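Local atomic coordinates of putative isomerase YbhH (PDB entry 6OTV), a protein that is of unknown precise function but probably acts as an isomerase of the PrpF type. Residues T169-V174 against C191-M196; D185-T190 against E228-Q233; P197-P202 against V247-V252; P251-P256 against R266-H271; H274-I279 against I310-G315. All coordinates share one frame; numbering follows the deposited sequence.

All five interactions lie in the half of the protein that holds strands 187-193, 197-202, 250-255, 263-267 and 306-312, successive neighbours in its beta structure. Interaction 1 ties a loop to the end of strand 187-193, and interaction 2 packs the beginning of that strand on helix 221-237, with centres about 17 Å apart. Interactions 3 and 4 share Pro251 and Val252, with centres about 7 Å apart. Interaction 5, about 10 Å from interaction 4 between centres, leads into helix 279-290. Along the chain interaction 2 alternates with 1 and 3, interaction 4 begins where 3 ends, and 5 follows. Helices 221-237 and 279-290 touch opposite faces of the strands, consistent with the DAP-epimerase-like fold.

Interaction 1 of 5, residues T169-V174 against C191-M196; sequences TKTGKV and CIDMAM. With EDO (1,2-ethanediol), chain M.
Asp193 places CG anti to its backbone N (chi1 -171°), nearer the loop 169-174, whose donors its carboxylate oxygens meet; Thr169 sets OG1 between its own backbone N and carbonyl carbon (chi1 43°). The two carboxylate oxygens are used differently. Thr169 OG1 donates to Asp193 OD1 at 2.9 Å, on the syn side but 26° out of the carboxylate plane. Asp193 OD2 takes two amides in succession: Lys170 N at 3.1 Å through its syn lone pair, and Thr171 N at 2.7 Å nearly along the C-O bond. Three donors therefore grip this buried group, which should fix its rotation and may stabilise its negative charge.

The backbone adds a second tie, from Asp193 N to Val174 O at 2.8 Å. The same oxygen receives a CA-H...O contact from Ile192 CA at 3.2 Å. Beside it the side chains of Val174 and Ile192 run in the same direction, with CG1 of Val174 3.8 Å from CG1 of Ile192. At the far end Thr169 CG2 comes within 3.7 Å of Ala195 CA. Val174 N is taken by a 1,2-ethanediol, probably from the crystallisation liquor, and Lys173 reaches away to a salt bridge with Asp178.

Structurally this is a carboxylate accepting consecutive loop amides, placed where strand 187-193 ends and the chain turns back into strand 197-202 of the beta hairpin, with Met194 and Ala195 resting on helix 279-290.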
# COMPACT_ATOMS: atom_id res chain seq x y z
N THR A 169 -10.93 8.61 -5.22
CA THR A 169 -11.02 8.55 -3.76
C THR A 169 -12.46 8.43 -3.28
O THR A 169 -12.72 7.78 -2.26
CB THR A 169 -10.37 9.79 -3.14
OG1 THR A 169 -10.75 10.95 -3.89
CG2 THR A 169 -8.85 9.65 -3.15
N LYS A 170 -13.41 9.05 -3.99
CA LYS A 170 -14.82 8.97 -3.62
C LYS A 170 -15.67 8.22 -4.62
O LYS A 170 -16.75 7.74 -4.26
CB LYS A 170 -15.39 10.39 -3.43
CG LYS A 170 -16.75 10.44 -2.74
CD LYS A 170 -16.63 10.27 -1.24
CE LYS A 170 -17.98 10.49 -0.56
NZ LYS A 170 -17.87 10.50 0.93
N THR A 171 -15.21 8.09 -5.86
CA THR A 171 -15.96 7.43 -6.92
C THR A 171 -15.43 6.04 -7.26
O THR A 171 -16.20 5.09 -7.38
CB THR A 171 -15.96 8.29 -8.19
OG1 THR A 171 -16.75 9.46 -7.98
CG2 THR A 171 -16.51 7.50 -9.37
N GLY A 172 -14.11 5.91 -7.41
CA GLY A 172 -13.51 4.71 -7.95
C GLY A 172 -13.06 4.85 -9.39
O GLY A 172 -12.46 3.91 -9.93
N LYS A 173 -13.35 5.98 -10.03
CA LYS A 173 -12.88 6.28 -11.37
C LYS A 173 -12.24 7.66 -11.37
O LYS A 173 -12.64 8.55 -10.62
CB LYS A 173 -14.01 6.23 -12.40
CG LYS A 173 -14.63 4.86 -12.60
CD LYS A 173 -15.63 4.87 -13.75
CE LYS A 173 -16.22 3.48 -13.99
NZ LYS A 173 -17.13 3.47 -15.17
N VAL A 174 -11.22 7.82 -12.22
CA VAL A 174 -10.60 9.14 -12.38
C VAL A 174 -11.59 10.11 -13.00
O VAL A 174 -11.72 11.26 -12.56
CB VAL A 174 -9.31 9.03 -13.22
CG1 VAL A 174 -8.78 10.41 -13.55
CG2 VAL A 174 -8.26 8.21 -12.47
N CYS A 191 -14.76 16.82 -15.05
CA CYS A 191 -15.05 16.14 -13.79
C CYS A 191 -13.97 15.09 -13.55
O CYS A 191 -13.84 14.15 -14.34
CB CYS A 191 -16.44 15.51 -13.81
SG CYS A 191 -17.77 16.70 -14.05
N ILE A 192 -13.20 15.26 -12.48
CA ILE A 192 -12.09 14.37 -12.18
C ILE A 192 -12.07 14.10 -10.68
O ILE A 192 -12.42 14.96 -9.86
CB ILE A 192 -10.74 14.96 -12.67
CG1 ILE A 192 -9.61 13.94 -12.52
CG2 ILE A 192 -10.41 16.24 -11.92
CD1 ILE A 192 -8.30 14.40 -13.12
N ASP A 193 -11.69 12.87 -10.33
CA ASP A 193 -11.63 12.40 -8.95
C ASP A 193 -10.19 11.96 -8.69
O ASP A 193 -9.85 10.79 -8.88
CB ASP A 193 -12.63 11.27 -8.71
CG ASP A 193 -12.76 10.89 -7.25
OD1 ASP A 193 -12.17 11.57 -6.38
OD2 ASP A 193 -13.46 9.90 -6.96
N MET A 194 -9.34 12.90 -8.27
CA MET A 194 -7.94 12.64 -7.93
C MET A 194 -7.68 13.29 -6.58
O MET A 194 -7.56 14.52 -6.49
CB MET A 194 -7.00 13.18 -9.00
CG MET A 194 -6.64 12.18 -10.09
SD MET A 194 -5.62 10.81 -9.49
CE MET A 194 -4.13 11.68 -9.00
N ALA A 195 -7.60 12.47 -5.53
CA ALA A 195 -7.44 12.91 -4.14
C ALA A 195 -8.65 13.70 -3.65
O ALA A 195 -8.88 13.81 -2.44
CB ALA A 195 -6.16 13.73 -3.97
N MET A 196 -9.43 14.25 -4.58
CA MET A 196 -10.62 15.02 -4.26
C MET A 196 -11.50 15.10 -5.50
O MET A 196 -10.99 15.38 -6.60
CB MET A 196 -10.24 16.43 -3.78
CG MET A 196 -11.42 17.36 -3.53
SD MET A 196 -12.44 16.85 -2.12
CE MET A 196 -11.27 17.03 -0.78
C1 EDO M . -11.12 6.08 -15.95
O1 EDO M . -11.93 7.14 -15.42
C2 EDO M . -9.95 5.79 -15.01
O2 EDO M . -10.45 5.45 -13.71

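Interaction 2 of 5, residues D185-T190 against E228-Q233; sequences DDVPVT and ESIRLQ
Helix 221-237 packs on a beta hairpin here, with Ile230 meeting Val187 and Val189 of strand 187-193 and Ser229 holding the hairpin's turn at Asp185. The polar link is one hydrogen bond, Ser229 OG to Asp185 OD2 at 2.5 Å. It uses the syn lone pair of the carboxylate oxygen, the side facing OD1. Asp185 CG is anti to the carbonyl carbon (chi1 -51°), and the CB bond heads toward the helix. Asp185 OD2 also approaches Ile230 CG1 at 4.0 Å, so the carboxylate borders the apolar patch.

Asp185 and Asp186 both have left-handed backbone angles, consistent with a type I' turn between strands 182-184 and 187-193. Beyond the turn, alternate residues of the strand, Val187 and Val189, face the helix. Ile230 divides its branches between them: CD1 comes within 4.3 Å of Val187 CB, while CG2, anti to the backbone N, lies 4.1 Å from Val189 CG1. These separations mark ordinary apolar packing, and Phe184 and Ile201 of the adjoining strands also touch Ile230.

On another side of the helix, Arg231 NE forms a salt bridge with Glu228 OE2 at 3.3 Å, one turn back. The nitrogen meets that oxygen from above the carboxylate plane, 38° out of it. Arg231 NH2 bonds to Val243 O, and Glu228 OE2 makes a weak hydrogen bond to His271 ND1.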
# COMPACT_ATOMS: atom_id res chain seq x y z
N ASP A 185 -24.72 23.86 -18.66
CA ASP A 185 -25.07 25.26 -18.91
C ASP A 185 -24.18 25.88 -19.98
O ASP A 185 -23.75 27.03 -19.88
CB ASP A 185 -25.02 26.08 -17.61
CG ASP A 185 -25.80 25.44 -16.48
OD1 ASP A 185 -26.43 24.39 -16.72
OD2 ASP A 185 -25.77 25.98 -15.36
N ASP A 186 -23.87 25.08 -21.01
CA ASP A 186 -23.05 25.51 -22.15
C ASP A 186 -21.66 25.95 -21.72
O ASP A 186 -21.04 26.80 -22.37
CB ASP A 186 -23.75 26.62 -22.94
CG ASP A 186 -25.13 26.21 -23.42
OD1 ASP A 186 -25.30 25.04 -23.82
OD2 ASP A 186 -26.05 27.06 -23.39
N VAL A 187 -21.14 25.37 -20.64
CA VAL A 187 -19.81 25.66 -20.13
C VAL A 187 -19.00 24.37 -20.18
O VAL A 187 -19.36 23.39 -19.53
CB VAL A 187 -19.84 26.23 -18.70
CG1 VAL A 187 -18.43 26.49 -18.20
CG2 VAL A 187 -20.69 27.49 -18.65
N PRO A 188 -17.89 24.32 -20.93
CA PRO A 188 -17.06 23.11 -20.94
C PRO A 188 -16.31 22.97 -19.63
O PRO A 188 -15.54 23.85 -19.24
CB PRO A 188 -16.11 23.35 -22.12
CG PRO A 188 -16.01 24.84 -22.22
CD PRO A 188 -17.36 25.37 -21.82
N VAL A 189 -16.53 21.85 -18.93
CA VAL A 189 -15.89 21.58 -17.65
C VAL A 189 -15.26 20.19 -17.71
O VAL A 189 -15.44 19.43 -18.66
CB VAL A 189 -16.88 21.67 -16.47
CG1 VAL A 189 -17.58 23.03 -16.46
CG2 VAL A 189 -17.88 20.53 -16.51
N THR A 190 -14.51 19.87 -16.65
CA THR A 190 -13.90 18.56 -16.50
C THR A 190 -14.20 18.02 -15.10
O THR A 190 -13.93 18.70 -14.10
CB THR A 190 -12.38 18.60 -16.73
OG1 THR A 190 -12.11 18.70 -18.13
CG2 THR A 190 -11.72 17.35 -16.17
N GLU A 228 -23.03 27.04 -8.50
CA GLU A 228 -23.83 25.99 -7.87
C GLU A 228 -24.63 25.20 -8.90
O GLU A 228 -24.75 23.98 -8.79
CB GLU A 228 -24.77 26.60 -6.83
CG GLU A 228 -24.14 26.76 -5.46
CD GLU A 228 -23.85 25.43 -4.79
OE1 GLU A 228 -24.56 24.44 -5.09
OE2 GLU A 228 -22.91 25.37 -3.97
N SER A 229 -25.18 25.88 -9.91
CA SER A 229 -25.91 25.19 -10.97
C SER A 229 -25.04 24.12 -11.63
O SER A 229 -25.52 23.03 -11.94
CB SER A 229 -26.41 26.19 -12.01
OG SER A 229 -26.91 25.53 -13.15
N ILE A 230 -23.76 24.43 -11.84
CA ILE A 230 -22.86 23.46 -12.45
C ILE A 230 -22.44 22.39 -11.45
O ILE A 230 -22.25 21.23 -11.83
CB ILE A 230 -21.65 24.18 -13.06
CG1 ILE A 230 -22.11 25.32 -13.97
CG2 ILE A 230 -20.78 23.21 -13.84
CD1 ILE A 230 -20.98 26.16 -14.52
N ARG A 231 -22.29 22.75 -10.17
CA ARG A 231 -21.82 21.78 -9.19
C ARG A 231 -22.87 20.72 -8.90
O ARG A 231 -22.57 19.52 -8.89
CB ARG A 231 -21.42 22.49 -7.89
CG ARG A 231 -20.81 21.54 -6.88
CD ARG A 231 -20.50 22.22 -5.57
NE ARG A 231 -21.69 22.41 -4.74
CZ ARG A 231 -22.13 21.54 -3.84
NH1 ARG A 231 -21.47 20.40 -3.65
NH2 ARG A 231 -23.22 21.79 -3.14
N LEU A 232 -24.12 21.15 -8.65
CA LEU A 232 -25.20 20.19 -8.45
C LEU A 232 -25.35 19.28 -9.67
O LEU A 232 -25.58 18.08 -9.54
CB LEU A 232 -26.51 20.92 -8.17
CG LEU A 232 -26.52 21.93 -7.02
CD1 LEU A 232 -27.85 22.67 -6.97
CD2 LEU A 232 -26.24 21.26 -5.69
N GLN A 233 -25.21 19.85 -10.87
CA GLN A 233 -25.31 19.06 -12.09
C GLN A 233 -24.12 18.12 -12.24
O GLN A 233 -24.28 16.98 -12.69
CB GLN A 233 -25.43 19.99 -13.30
CG GLN A 233 -26.51 19.59 -14.30
CD GLN A 233 -26.73 20.66 -15.35
OE1 GLN A 233 -26.62 21.86 -15.08
NE2 GLN A 233 -27.05 20.23 -16.57

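Interaction 3 of 5, residues P197-P202 against V247-V252; sequences PVVIIP and VIPKPV
Val198, Val199 and Ile200 pair in parallel with Lys250, Pro251 and Val252, a buried strand-to-strand contact consistent with the DAP-epimerase-like fold of the family's clan. Strand 197-202 and strand 250-252 run 25° from exactly parallel, with axes 4.6 Å apart at closest approach. Strand 197-202 also pairs with strand 187-193 on its other edge, so it is an interior strand.

The ladder of backbone bonds alternates between the strands. Lys250 N donates to Pro197 O at 2.9 Å, Val199 N donates weakly to Lys250 O, Val252 N to Val199 O, and Ile201 N to Val252 O at 2.8 Å. Pro251 has no N-H to offer, but its CA makes a CA-H...O contact with Val199 O at 3.5 Å.

Side chains pack on both faces. Val198, Lys250 and Val252 share one, where Val198 CB is 4.2 Å from Val252 CG2; helix 279-290 touches this face. On the other, Val199 CG1 occupies the position between its backbone N and carbonyl carbon (chi1 43°) and meets Pro251 CB at 3.9 Å. Helix 221-237 packs against Val199, Pro249 and Pro251 here.

The strand is entered through a cis peptide before Pro249, whose CB lies 3.5 Å from Pro197 O. Lys250 leads its end away, its chain bending at CD (chi2 -103°) and again at NZ, which donates to Val247 O at 2.8 Å from above the carbonyl plane.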
# COMPACT_ATOMS: atom_id res chain seq x y z
N PRO A 197 -12.80 14.83 -5.39
CA PRO A 197 -13.70 15.07 -6.53
C PRO A 197 -13.86 16.56 -6.76
O PRO A 197 -14.29 17.30 -5.88
CB PRO A 197 -15.02 14.43 -6.07
CG PRO A 197 -14.66 13.54 -4.93
CD PRO A 197 -13.48 14.18 -4.27
N VAL A 198 -13.47 17.01 -7.96
CA VAL A 198 -13.58 18.42 -8.31
C VAL A 198 -14.20 18.54 -9.70
O VAL A 198 -14.13 17.62 -10.52
CB VAL A 198 -12.21 19.15 -8.28
CG1 VAL A 198 -11.55 19.03 -6.91
CG2 VAL A 198 -11.29 18.63 -9.38
N VAL A 199 -14.81 19.69 -9.95
CA VAL A 199 -15.29 20.06 -11.28
C VAL A 199 -14.51 21.30 -11.70
O VAL A 199 -14.58 22.35 -11.05
CB VAL A 199 -16.81 20.29 -11.30
CG1 VAL A 199 -17.26 21.09 -10.08
CG2 VAL A 199 -17.22 20.99 -12.59
N ILE A 200 -13.76 21.17 -12.79
CA ILE A 200 -12.84 22.21 -13.23
C ILE A 200 -13.56 23.08 -14.25
O ILE A 200 -13.99 22.59 -15.30
CB ILE A 200 -11.56 21.60 -13.81
CG1 ILE A 200 -10.83 20.82 -12.72
CG2 ILE A 200 -10.67 22.67 -14.42
CD1 ILE A 200 -9.72 19.95 -13.23
N ILE A 201 -13.70 24.36 -13.94
CA ILE A 201 -14.48 25.30 -14.73
C ILE A 201 -13.57 26.45 -15.15
O ILE A 201 -12.94 27.06 -14.28
CB ILE A 201 -15.70 25.85 -13.96
CG1 ILE A 201 -16.49 24.70 -13.33
CG2 ILE A 201 -16.57 26.70 -14.88
CD1 ILE A 201 -17.51 25.16 -12.31
N PRO A 202 -13.47 26.77 -16.43
CA PRO A 202 -12.72 27.97 -16.84
C PRO A 202 -13.40 29.24 -16.32
O PRO A 202 -14.60 29.44 -16.52
CB PRO A 202 -12.74 27.91 -18.37
CG PRO A 202 -13.02 26.47 -18.69
CD PRO A 202 -13.91 25.98 -17.59
N VAL A 247 -20.19 18.54 0.68
CA VAL A 247 -19.09 19.45 0.41
C VAL A 247 -18.30 19.03 -0.82
O VAL A 247 -17.24 19.60 -1.10
CB VAL A 247 -18.16 19.58 1.63
CG1 VAL A 247 -18.91 20.20 2.81
CG2 VAL A 247 -17.58 18.23 2.03
N ILE A 248 -18.78 18.03 -1.56
CA ILE A 248 -18.14 17.61 -2.81
C ILE A 248 -19.19 17.60 -3.91
O ILE A 248 -20.39 17.45 -3.62
CB ILE A 248 -17.47 16.24 -2.65
CG1 ILE A 248 -18.52 15.19 -2.29
CG2 ILE A 248 -16.37 16.29 -1.60
CD1 ILE A 248 -18.03 13.78 -2.33
N PRO A 249 -18.81 17.77 -5.20
CA PRO A 249 -17.43 18.05 -5.63
C PRO A 249 -17.04 19.49 -5.36
O PRO A 249 -17.91 20.36 -5.30
CB PRO A 249 -17.48 17.78 -7.13
CG PRO A 249 -18.87 18.18 -7.51
CD PRO A 249 -19.72 17.68 -6.35
N LYS A 250 -15.75 19.75 -5.17
CA LYS A 250 -15.28 21.11 -4.97
C LYS A 250 -15.10 21.78 -6.32
O LYS A 250 -14.26 21.34 -7.12
CB LYS A 250 -13.95 21.10 -4.21
CG LYS A 250 -14.01 20.46 -2.84
CD LYS A 250 -14.03 21.50 -1.73
CE LYS A 250 -13.75 20.86 -0.36
NZ LYS A 250 -14.66 19.72 -0.07
N PRO A 251 -15.87 22.82 -6.64
CA PRO A 251 -15.67 23.52 -7.92
C PRO A 251 -14.41 24.36 -7.90
O PRO A 251 -14.06 24.97 -6.88
CB PRO A 251 -16.93 24.38 -8.06
CG PRO A 251 -17.40 24.58 -6.66
CD PRO A 251 -17.03 23.35 -5.90
N VAL A 252 -13.70 24.37 -9.03
CA VAL A 252 -12.44 25.08 -9.17
C VAL A 252 -12.50 25.94 -10.42
O VAL A 252 -12.64 25.42 -11.53
CB VAL A 252 -11.24 24.13 -9.25
CG1 VAL A 252 -9.96 24.93 -9.42
CG2 VAL A 252 -11.16 23.25 -8.01

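Interaction 4 of 5, residues P251-P256 against R266-H271; sequences PVLISP and RYFMPH
The Phe268 ring has Pro251 O at its edge, in the ring plane, and its CE2 atom meets Leu253 CD1 at 3.7 Å. Val252 CG2 approaches the Tyr267 ring obliquely, 3.6 Å from CD1. The imidazole of His271 has Pro270 CD over one face, displaced toward the rim. Pro251 presses against two partners: its CG is 3.6 Å from Phe268 CB, and its CD 3.6 Å from CB of Pro270, a residue preceded by a cis peptide.

Backbone bonds set the antiparallel register. Leu253 and Arg266 form a hydrogen-bonded pair, with Leu253 N to Arg266 O at 2.9 Å and Arg266 N to Leu253 O at 2.7 Å. Val252 and Tyr267 form the adjacent non-hydrogen-bonded pair. Phe268 N then reaches Pro251 O at 3.0 Å, with a C=O...N angle of 177°.

This is the beta hairpin of strands 250-255 and 263-267, flanked by strands 197-202 and 306-312, with Pro251, Phe268 and Pro270 lying against helix 221-237.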
# COMPACT_ATOMS: atom_id res chain seq x y z
N PRO A 251 -15.87 22.82 -6.64
CA PRO A 251 -15.67 23.52 -7.92
C PRO A 251 -14.41 24.36 -7.90
O PRO A 251 -14.06 24.97 -6.88
CB PRO A 251 -16.93 24.38 -8.06
CG PRO A 251 -17.40 24.58 -6.66
CD PRO A 251 -17.03 23.35 -5.90
N VAL A 252 -13.70 24.37 -9.03
CA VAL A 252 -12.44 25.08 -9.17
C VAL A 252 -12.50 25.94 -10.42
O VAL A 252 -12.64 25.42 -11.53
CB VAL A 252 -11.24 24.13 -9.25
CG1 VAL A 252 -9.96 24.93 -9.42
CG2 VAL A 252 -11.16 23.25 -8.01
N LEU A 253 -12.39 27.26 -10.24
CA LEU A 253 -12.23 28.16 -11.37
C LEU A 253 -10.76 28.22 -11.77
O LEU A 253 -9.89 28.42 -10.93
CB LEU A 253 -12.74 29.56 -11.02
CG LEU A 253 -14.21 29.68 -10.65
CD1 LEU A 253 -14.59 31.14 -10.49
CD2 LEU A 253 -15.08 29.02 -11.71
N ILE A 254 -10.48 28.02 -13.06
CA ILE A 254 -9.10 28.00 -13.54
C ILE A 254 -8.90 29.10 -14.58
O ILE A 254 -9.83 29.52 -15.27
CB ILE A 254 -8.70 26.63 -14.12
CG1 ILE A 254 -9.50 26.31 -15.39
CG2 ILE A 254 -8.87 25.53 -13.08
CD1 ILE A 254 -8.90 25.20 -16.22
N SER A 255 -7.66 29.56 -14.66
CA SER A 255 -7.22 30.57 -15.61
C SER A 255 -5.71 30.43 -15.76
O SER A 255 -5.06 29.80 -14.91
CB SER A 255 -7.61 31.98 -15.14
OG SER A 255 -6.94 32.33 -13.94
N PRO A 256 -5.13 30.99 -16.82
CA PRO A 256 -3.67 30.87 -16.99
C PRO A 256 -2.92 31.48 -15.82
O PRO A 256 -3.40 32.39 -15.14
CB PRO A 256 -3.40 31.64 -18.29
CG PRO A 256 -4.70 31.60 -19.02
CD PRO A 256 -5.76 31.67 -17.97
N ARG A 266 -9.01 29.17 -8.46
CA ARG A 266 -9.83 29.68 -7.36
C ARG A 266 -10.63 28.50 -6.83
O ARG A 266 -11.51 27.98 -7.52
CB ARG A 266 -10.75 30.82 -7.83
CG ARG A 266 -10.01 32.11 -8.14
CD ARG A 266 -9.29 32.64 -6.91
NE ARG A 266 -8.56 33.88 -7.18
CZ ARG A 266 -7.28 33.94 -7.54
NH1 ARG A 266 -6.57 32.83 -7.69
NH2 ARG A 266 -6.71 35.12 -7.75
N TYR A 267 -10.33 28.09 -5.60
CA TYR A 267 -10.81 26.84 -5.03
C TYR A 267 -12.03 27.11 -4.15
O TYR A 267 -11.93 27.81 -3.14
CB TYR A 267 -9.69 26.17 -4.23
CG TYR A 267 -9.97 24.76 -3.76
CD1 TYR A 267 -9.94 23.69 -4.64
CD2 TYR A 267 -10.20 24.49 -2.41
CE1 TYR A 267 -10.18 22.40 -4.21
CE2 TYR A 267 -10.44 23.19 -1.97
CZ TYR A 267 -10.42 22.15 -2.88
OH TYR A 267 -10.65 20.87 -2.45
N PHE A 268 -13.17 26.55 -4.53
CA PHE A 268 -14.41 26.75 -3.78
C PHE A 268 -14.70 25.54 -2.90
O PHE A 268 -14.51 24.39 -3.31
CB PHE A 268 -15.57 27.02 -4.74
CG PHE A 268 -15.55 28.41 -5.32
CD1 PHE A 268 -16.23 29.45 -4.69
CD2 PHE A 268 -14.82 28.69 -6.46
CE1 PHE A 268 -16.21 30.73 -5.22
CE2 PHE A 268 -14.80 29.97 -6.99
CZ PHE A 268 -15.49 30.99 -6.37
N MET A 269 -15.18 25.81 -1.68
CA MET A 269 -15.18 24.79 -0.62
C MET A 269 -16.54 24.33 -0.12
O MET A 269 -16.67 24.07 1.09
CB MET A 269 -14.39 25.32 0.58
CG MET A 269 -13.05 25.95 0.24
SD MET A 269 -12.34 26.81 1.66
CE MET A 269 -13.52 28.13 1.91
N PRO A 270 -17.58 24.18 -0.96
CA PRO A 270 -17.83 24.46 -2.37
C PRO A 270 -18.50 25.81 -2.60
O PRO A 270 -18.66 26.23 -3.74
CB PRO A 270 -18.76 23.31 -2.80
CG PRO A 270 -19.01 22.48 -1.56
CD PRO A 270 -18.67 23.36 -0.41
N HIS A 271 -18.89 26.47 -1.51
CA HIS A 271 -19.64 27.72 -1.60
C HIS A 271 -18.72 28.94 -1.55
O HIS A 271 -18.85 29.85 -2.36
CB HIS A 271 -20.68 27.79 -0.48
CG HIS A 271 -21.51 26.55 -0.34
ND1 HIS A 271 -22.31 26.07 -1.35
CD2 HIS A 271 -21.66 25.70 0.70
CE1 HIS A 271 -22.92 24.97 -0.94
NE2 HIS A 271 -22.54 24.72 0.30

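Interaction 5 of 5, residues H274-I279 against I310-G315; sequences HRALAI and IEHPSG. With PO4 (phosphate ion), chain I.
His312 and Ala276 form the close-packed part of this contact, whereas Arg275 beside them is exposed, points away and is poorly ordered. The imidazole of His312 has an atom over each face: Leu277 N stands 4.1 Å above one, offset toward the rim, and Gly315 O lies 3.4 Å over the centre of the other. Ser314 OG sits at the ring edge, in plane. His312 CG is placed between its backbone N and carbonyl carbon (chi1 58°), and the ring's ND1 comes within 3.4 Å of Ala276 CA.

Residues His312 to Gly315 make a type I turn that closes the hairpin of strands 306-312 and 315-322. Within it Ser314 N donates to His312 ND1 at 3.2 Å, tilted 31° from the ring plane. This turn is fastened to the segment 274-279 by Ser314 OG, which donates to Arg275 O at 2.6 Å. Deeper in, Leu277 CD2 meets Ile310 CG2 at 3.7 Å, and helix 279-290 also touches both residues.

Within the segment 274-279, His274 ND1 accepts from Ala276 N at 2.8 Å. Ala278 is the N-cap residue of helix 279-290. A phosphate, probably from the crystallisation liquor, is bound at this helix start: Ile279 N donates to PO4 O4 at 3.0 Å, and Gly94 N and Asn95 ND2 also bind the ion, at the start of helix 94-106.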
# COMPACT_ATOMS: atom_id res chain seq x y z
N HIS A 274 -11.66 29.53 -1.27
CA HIS A 274 -10.50 29.28 -0.42
C HIS A 274 -9.50 30.42 -0.55
O HIS A 274 -9.21 30.89 -1.65
CB HIS A 274 -9.86 27.94 -0.81
CG HIS A 274 -9.03 27.31 0.26
ND1 HIS A 274 -7.97 27.95 0.87
CD2 HIS A 274 -9.07 26.06 0.79
CE1 HIS A 274 -7.41 27.14 1.75
NE2 HIS A 274 -8.06 25.99 1.72
N ARG A 275 -8.97 30.87 0.59
CA ARG A 275 -7.94 31.91 0.59
C ARG A 275 -6.63 31.42 -0.01
O ARG A 275 -5.82 32.23 -0.46
CB ARG A 275 -7.70 32.42 2.01
CG ARG A 275 -8.97 32.92 2.70
CD ARG A 275 -9.13 34.42 2.56
NE ARG A 275 -8.48 35.15 3.65
CZ ARG A 275 -7.25 35.64 3.59
NH1 ARG A 275 -6.52 35.50 2.49
NH2 ARG A 275 -6.74 36.29 4.63
N ALA A 276 -6.40 30.11 -0.01
CA ALA A 276 -5.23 29.52 -0.64
C ALA A 276 -5.66 28.37 -1.54
O ALA A 276 -6.39 28.58 -2.51
CB ALA A 276 -4.22 29.04 0.41
N LEU A 277 -5.24 27.15 -1.22
CA LEU A 277 -5.58 25.98 -2.01
C LEU A 277 -5.33 24.73 -1.19
O LEU A 277 -4.28 24.60 -0.55
CB LEU A 277 -4.77 25.93 -3.32
CG LEU A 277 -4.90 24.65 -4.14
CD1 LEU A 277 -6.33 24.48 -4.65
CD2 LEU A 277 -3.90 24.64 -5.28
N ALA A 278 -6.28 23.80 -1.22
CA ALA A 278 -6.11 22.53 -0.53
C ALA A 278 -5.14 21.64 -1.29
O ALA A 278 -5.12 21.63 -2.53
CB ALA A 278 -7.45 21.82 -0.37
N ILE A 279 -4.33 20.88 -0.55
CA ILE A 279 -3.37 19.97 -1.16
C ILE A 279 -4.09 18.96 -2.05
O ILE A 279 -3.65 18.68 -3.18
CB ILE A 279 -2.53 19.26 -0.08
CG1 ILE A 279 -1.75 20.29 0.74
CG2 ILE A 279 -1.60 18.23 -0.71
CD1 ILE A 279 -0.80 21.12 -0.08
N ILE A 310 1.03 25.40 -9.23
CA ILE A 310 -0.37 25.82 -9.18
C ILE A 310 -0.45 27.13 -8.41
O ILE A 310 -0.11 27.18 -7.22
CB ILE A 310 -1.27 24.76 -8.52
CG1 ILE A 310 -0.93 23.35 -9.01
CG2 ILE A 310 -2.74 25.10 -8.76
CD1 ILE A 310 -1.28 23.10 -10.44
N GLU A 311 -0.94 28.17 -9.07
CA GLU A 311 -1.10 29.47 -8.43
C GLU A 311 -2.49 29.59 -7.81
O GLU A 311 -3.47 29.09 -8.35
CB GLU A 311 -0.86 30.60 -9.44
CG GLU A 311 0.55 30.58 -10.02
CD GLU A 311 0.81 31.69 -11.02
OE1 GLU A 311 -0.13 32.42 -11.39
OE2 GLU A 311 1.98 31.83 -11.45
N HIS A 312 -2.55 30.26 -6.66
CA HIS A 312 -3.78 30.43 -5.91
C HIS A 312 -3.74 31.81 -5.26
O HIS A 312 -2.72 32.50 -5.33
CB HIS A 312 -3.94 29.30 -4.87
CG HIS A 312 -2.82 29.22 -3.88
ND1 HIS A 312 -2.71 30.06 -2.80
CD2 HIS A 312 -1.76 28.38 -3.81
CE1 HIS A 312 -1.63 29.75 -2.10
NE2 HIS A 312 -1.04 28.73 -2.69
N PRO A 313 -4.85 32.25 -4.65
CA PRO A 313 -4.91 33.64 -4.16
C PRO A 313 -3.74 34.09 -3.29
O PRO A 313 -3.41 35.29 -3.31
CB PRO A 313 -6.22 33.67 -3.37
CG PRO A 313 -7.08 32.71 -4.07
CD PRO A 313 -6.18 31.60 -4.55
N SER A 314 -3.10 33.20 -2.53
CA SER A 314 -2.09 33.63 -1.57
C SER A 314 -0.72 33.01 -1.84
O SER A 314 0.11 32.92 -0.93
CB SER A 314 -2.54 33.32 -0.14
OG SER A 314 -3.26 32.11 -0.07
N GLY A 315 -0.44 32.60 -3.07
CA GLY A 315 0.87 32.07 -3.39
C GLY A 315 0.78 31.02 -4.48
O GLY A 315 -0.12 31.05 -5.31
P PO4 I . -4.99 21.68 3.13
O1 PO4 I . -6.36 22.30 3.31
O2 PO4 I . -4.22 21.77 4.42
O3 PO4 I . -5.15 20.23 2.72
O4 PO4 I . -4.23 22.42 2.06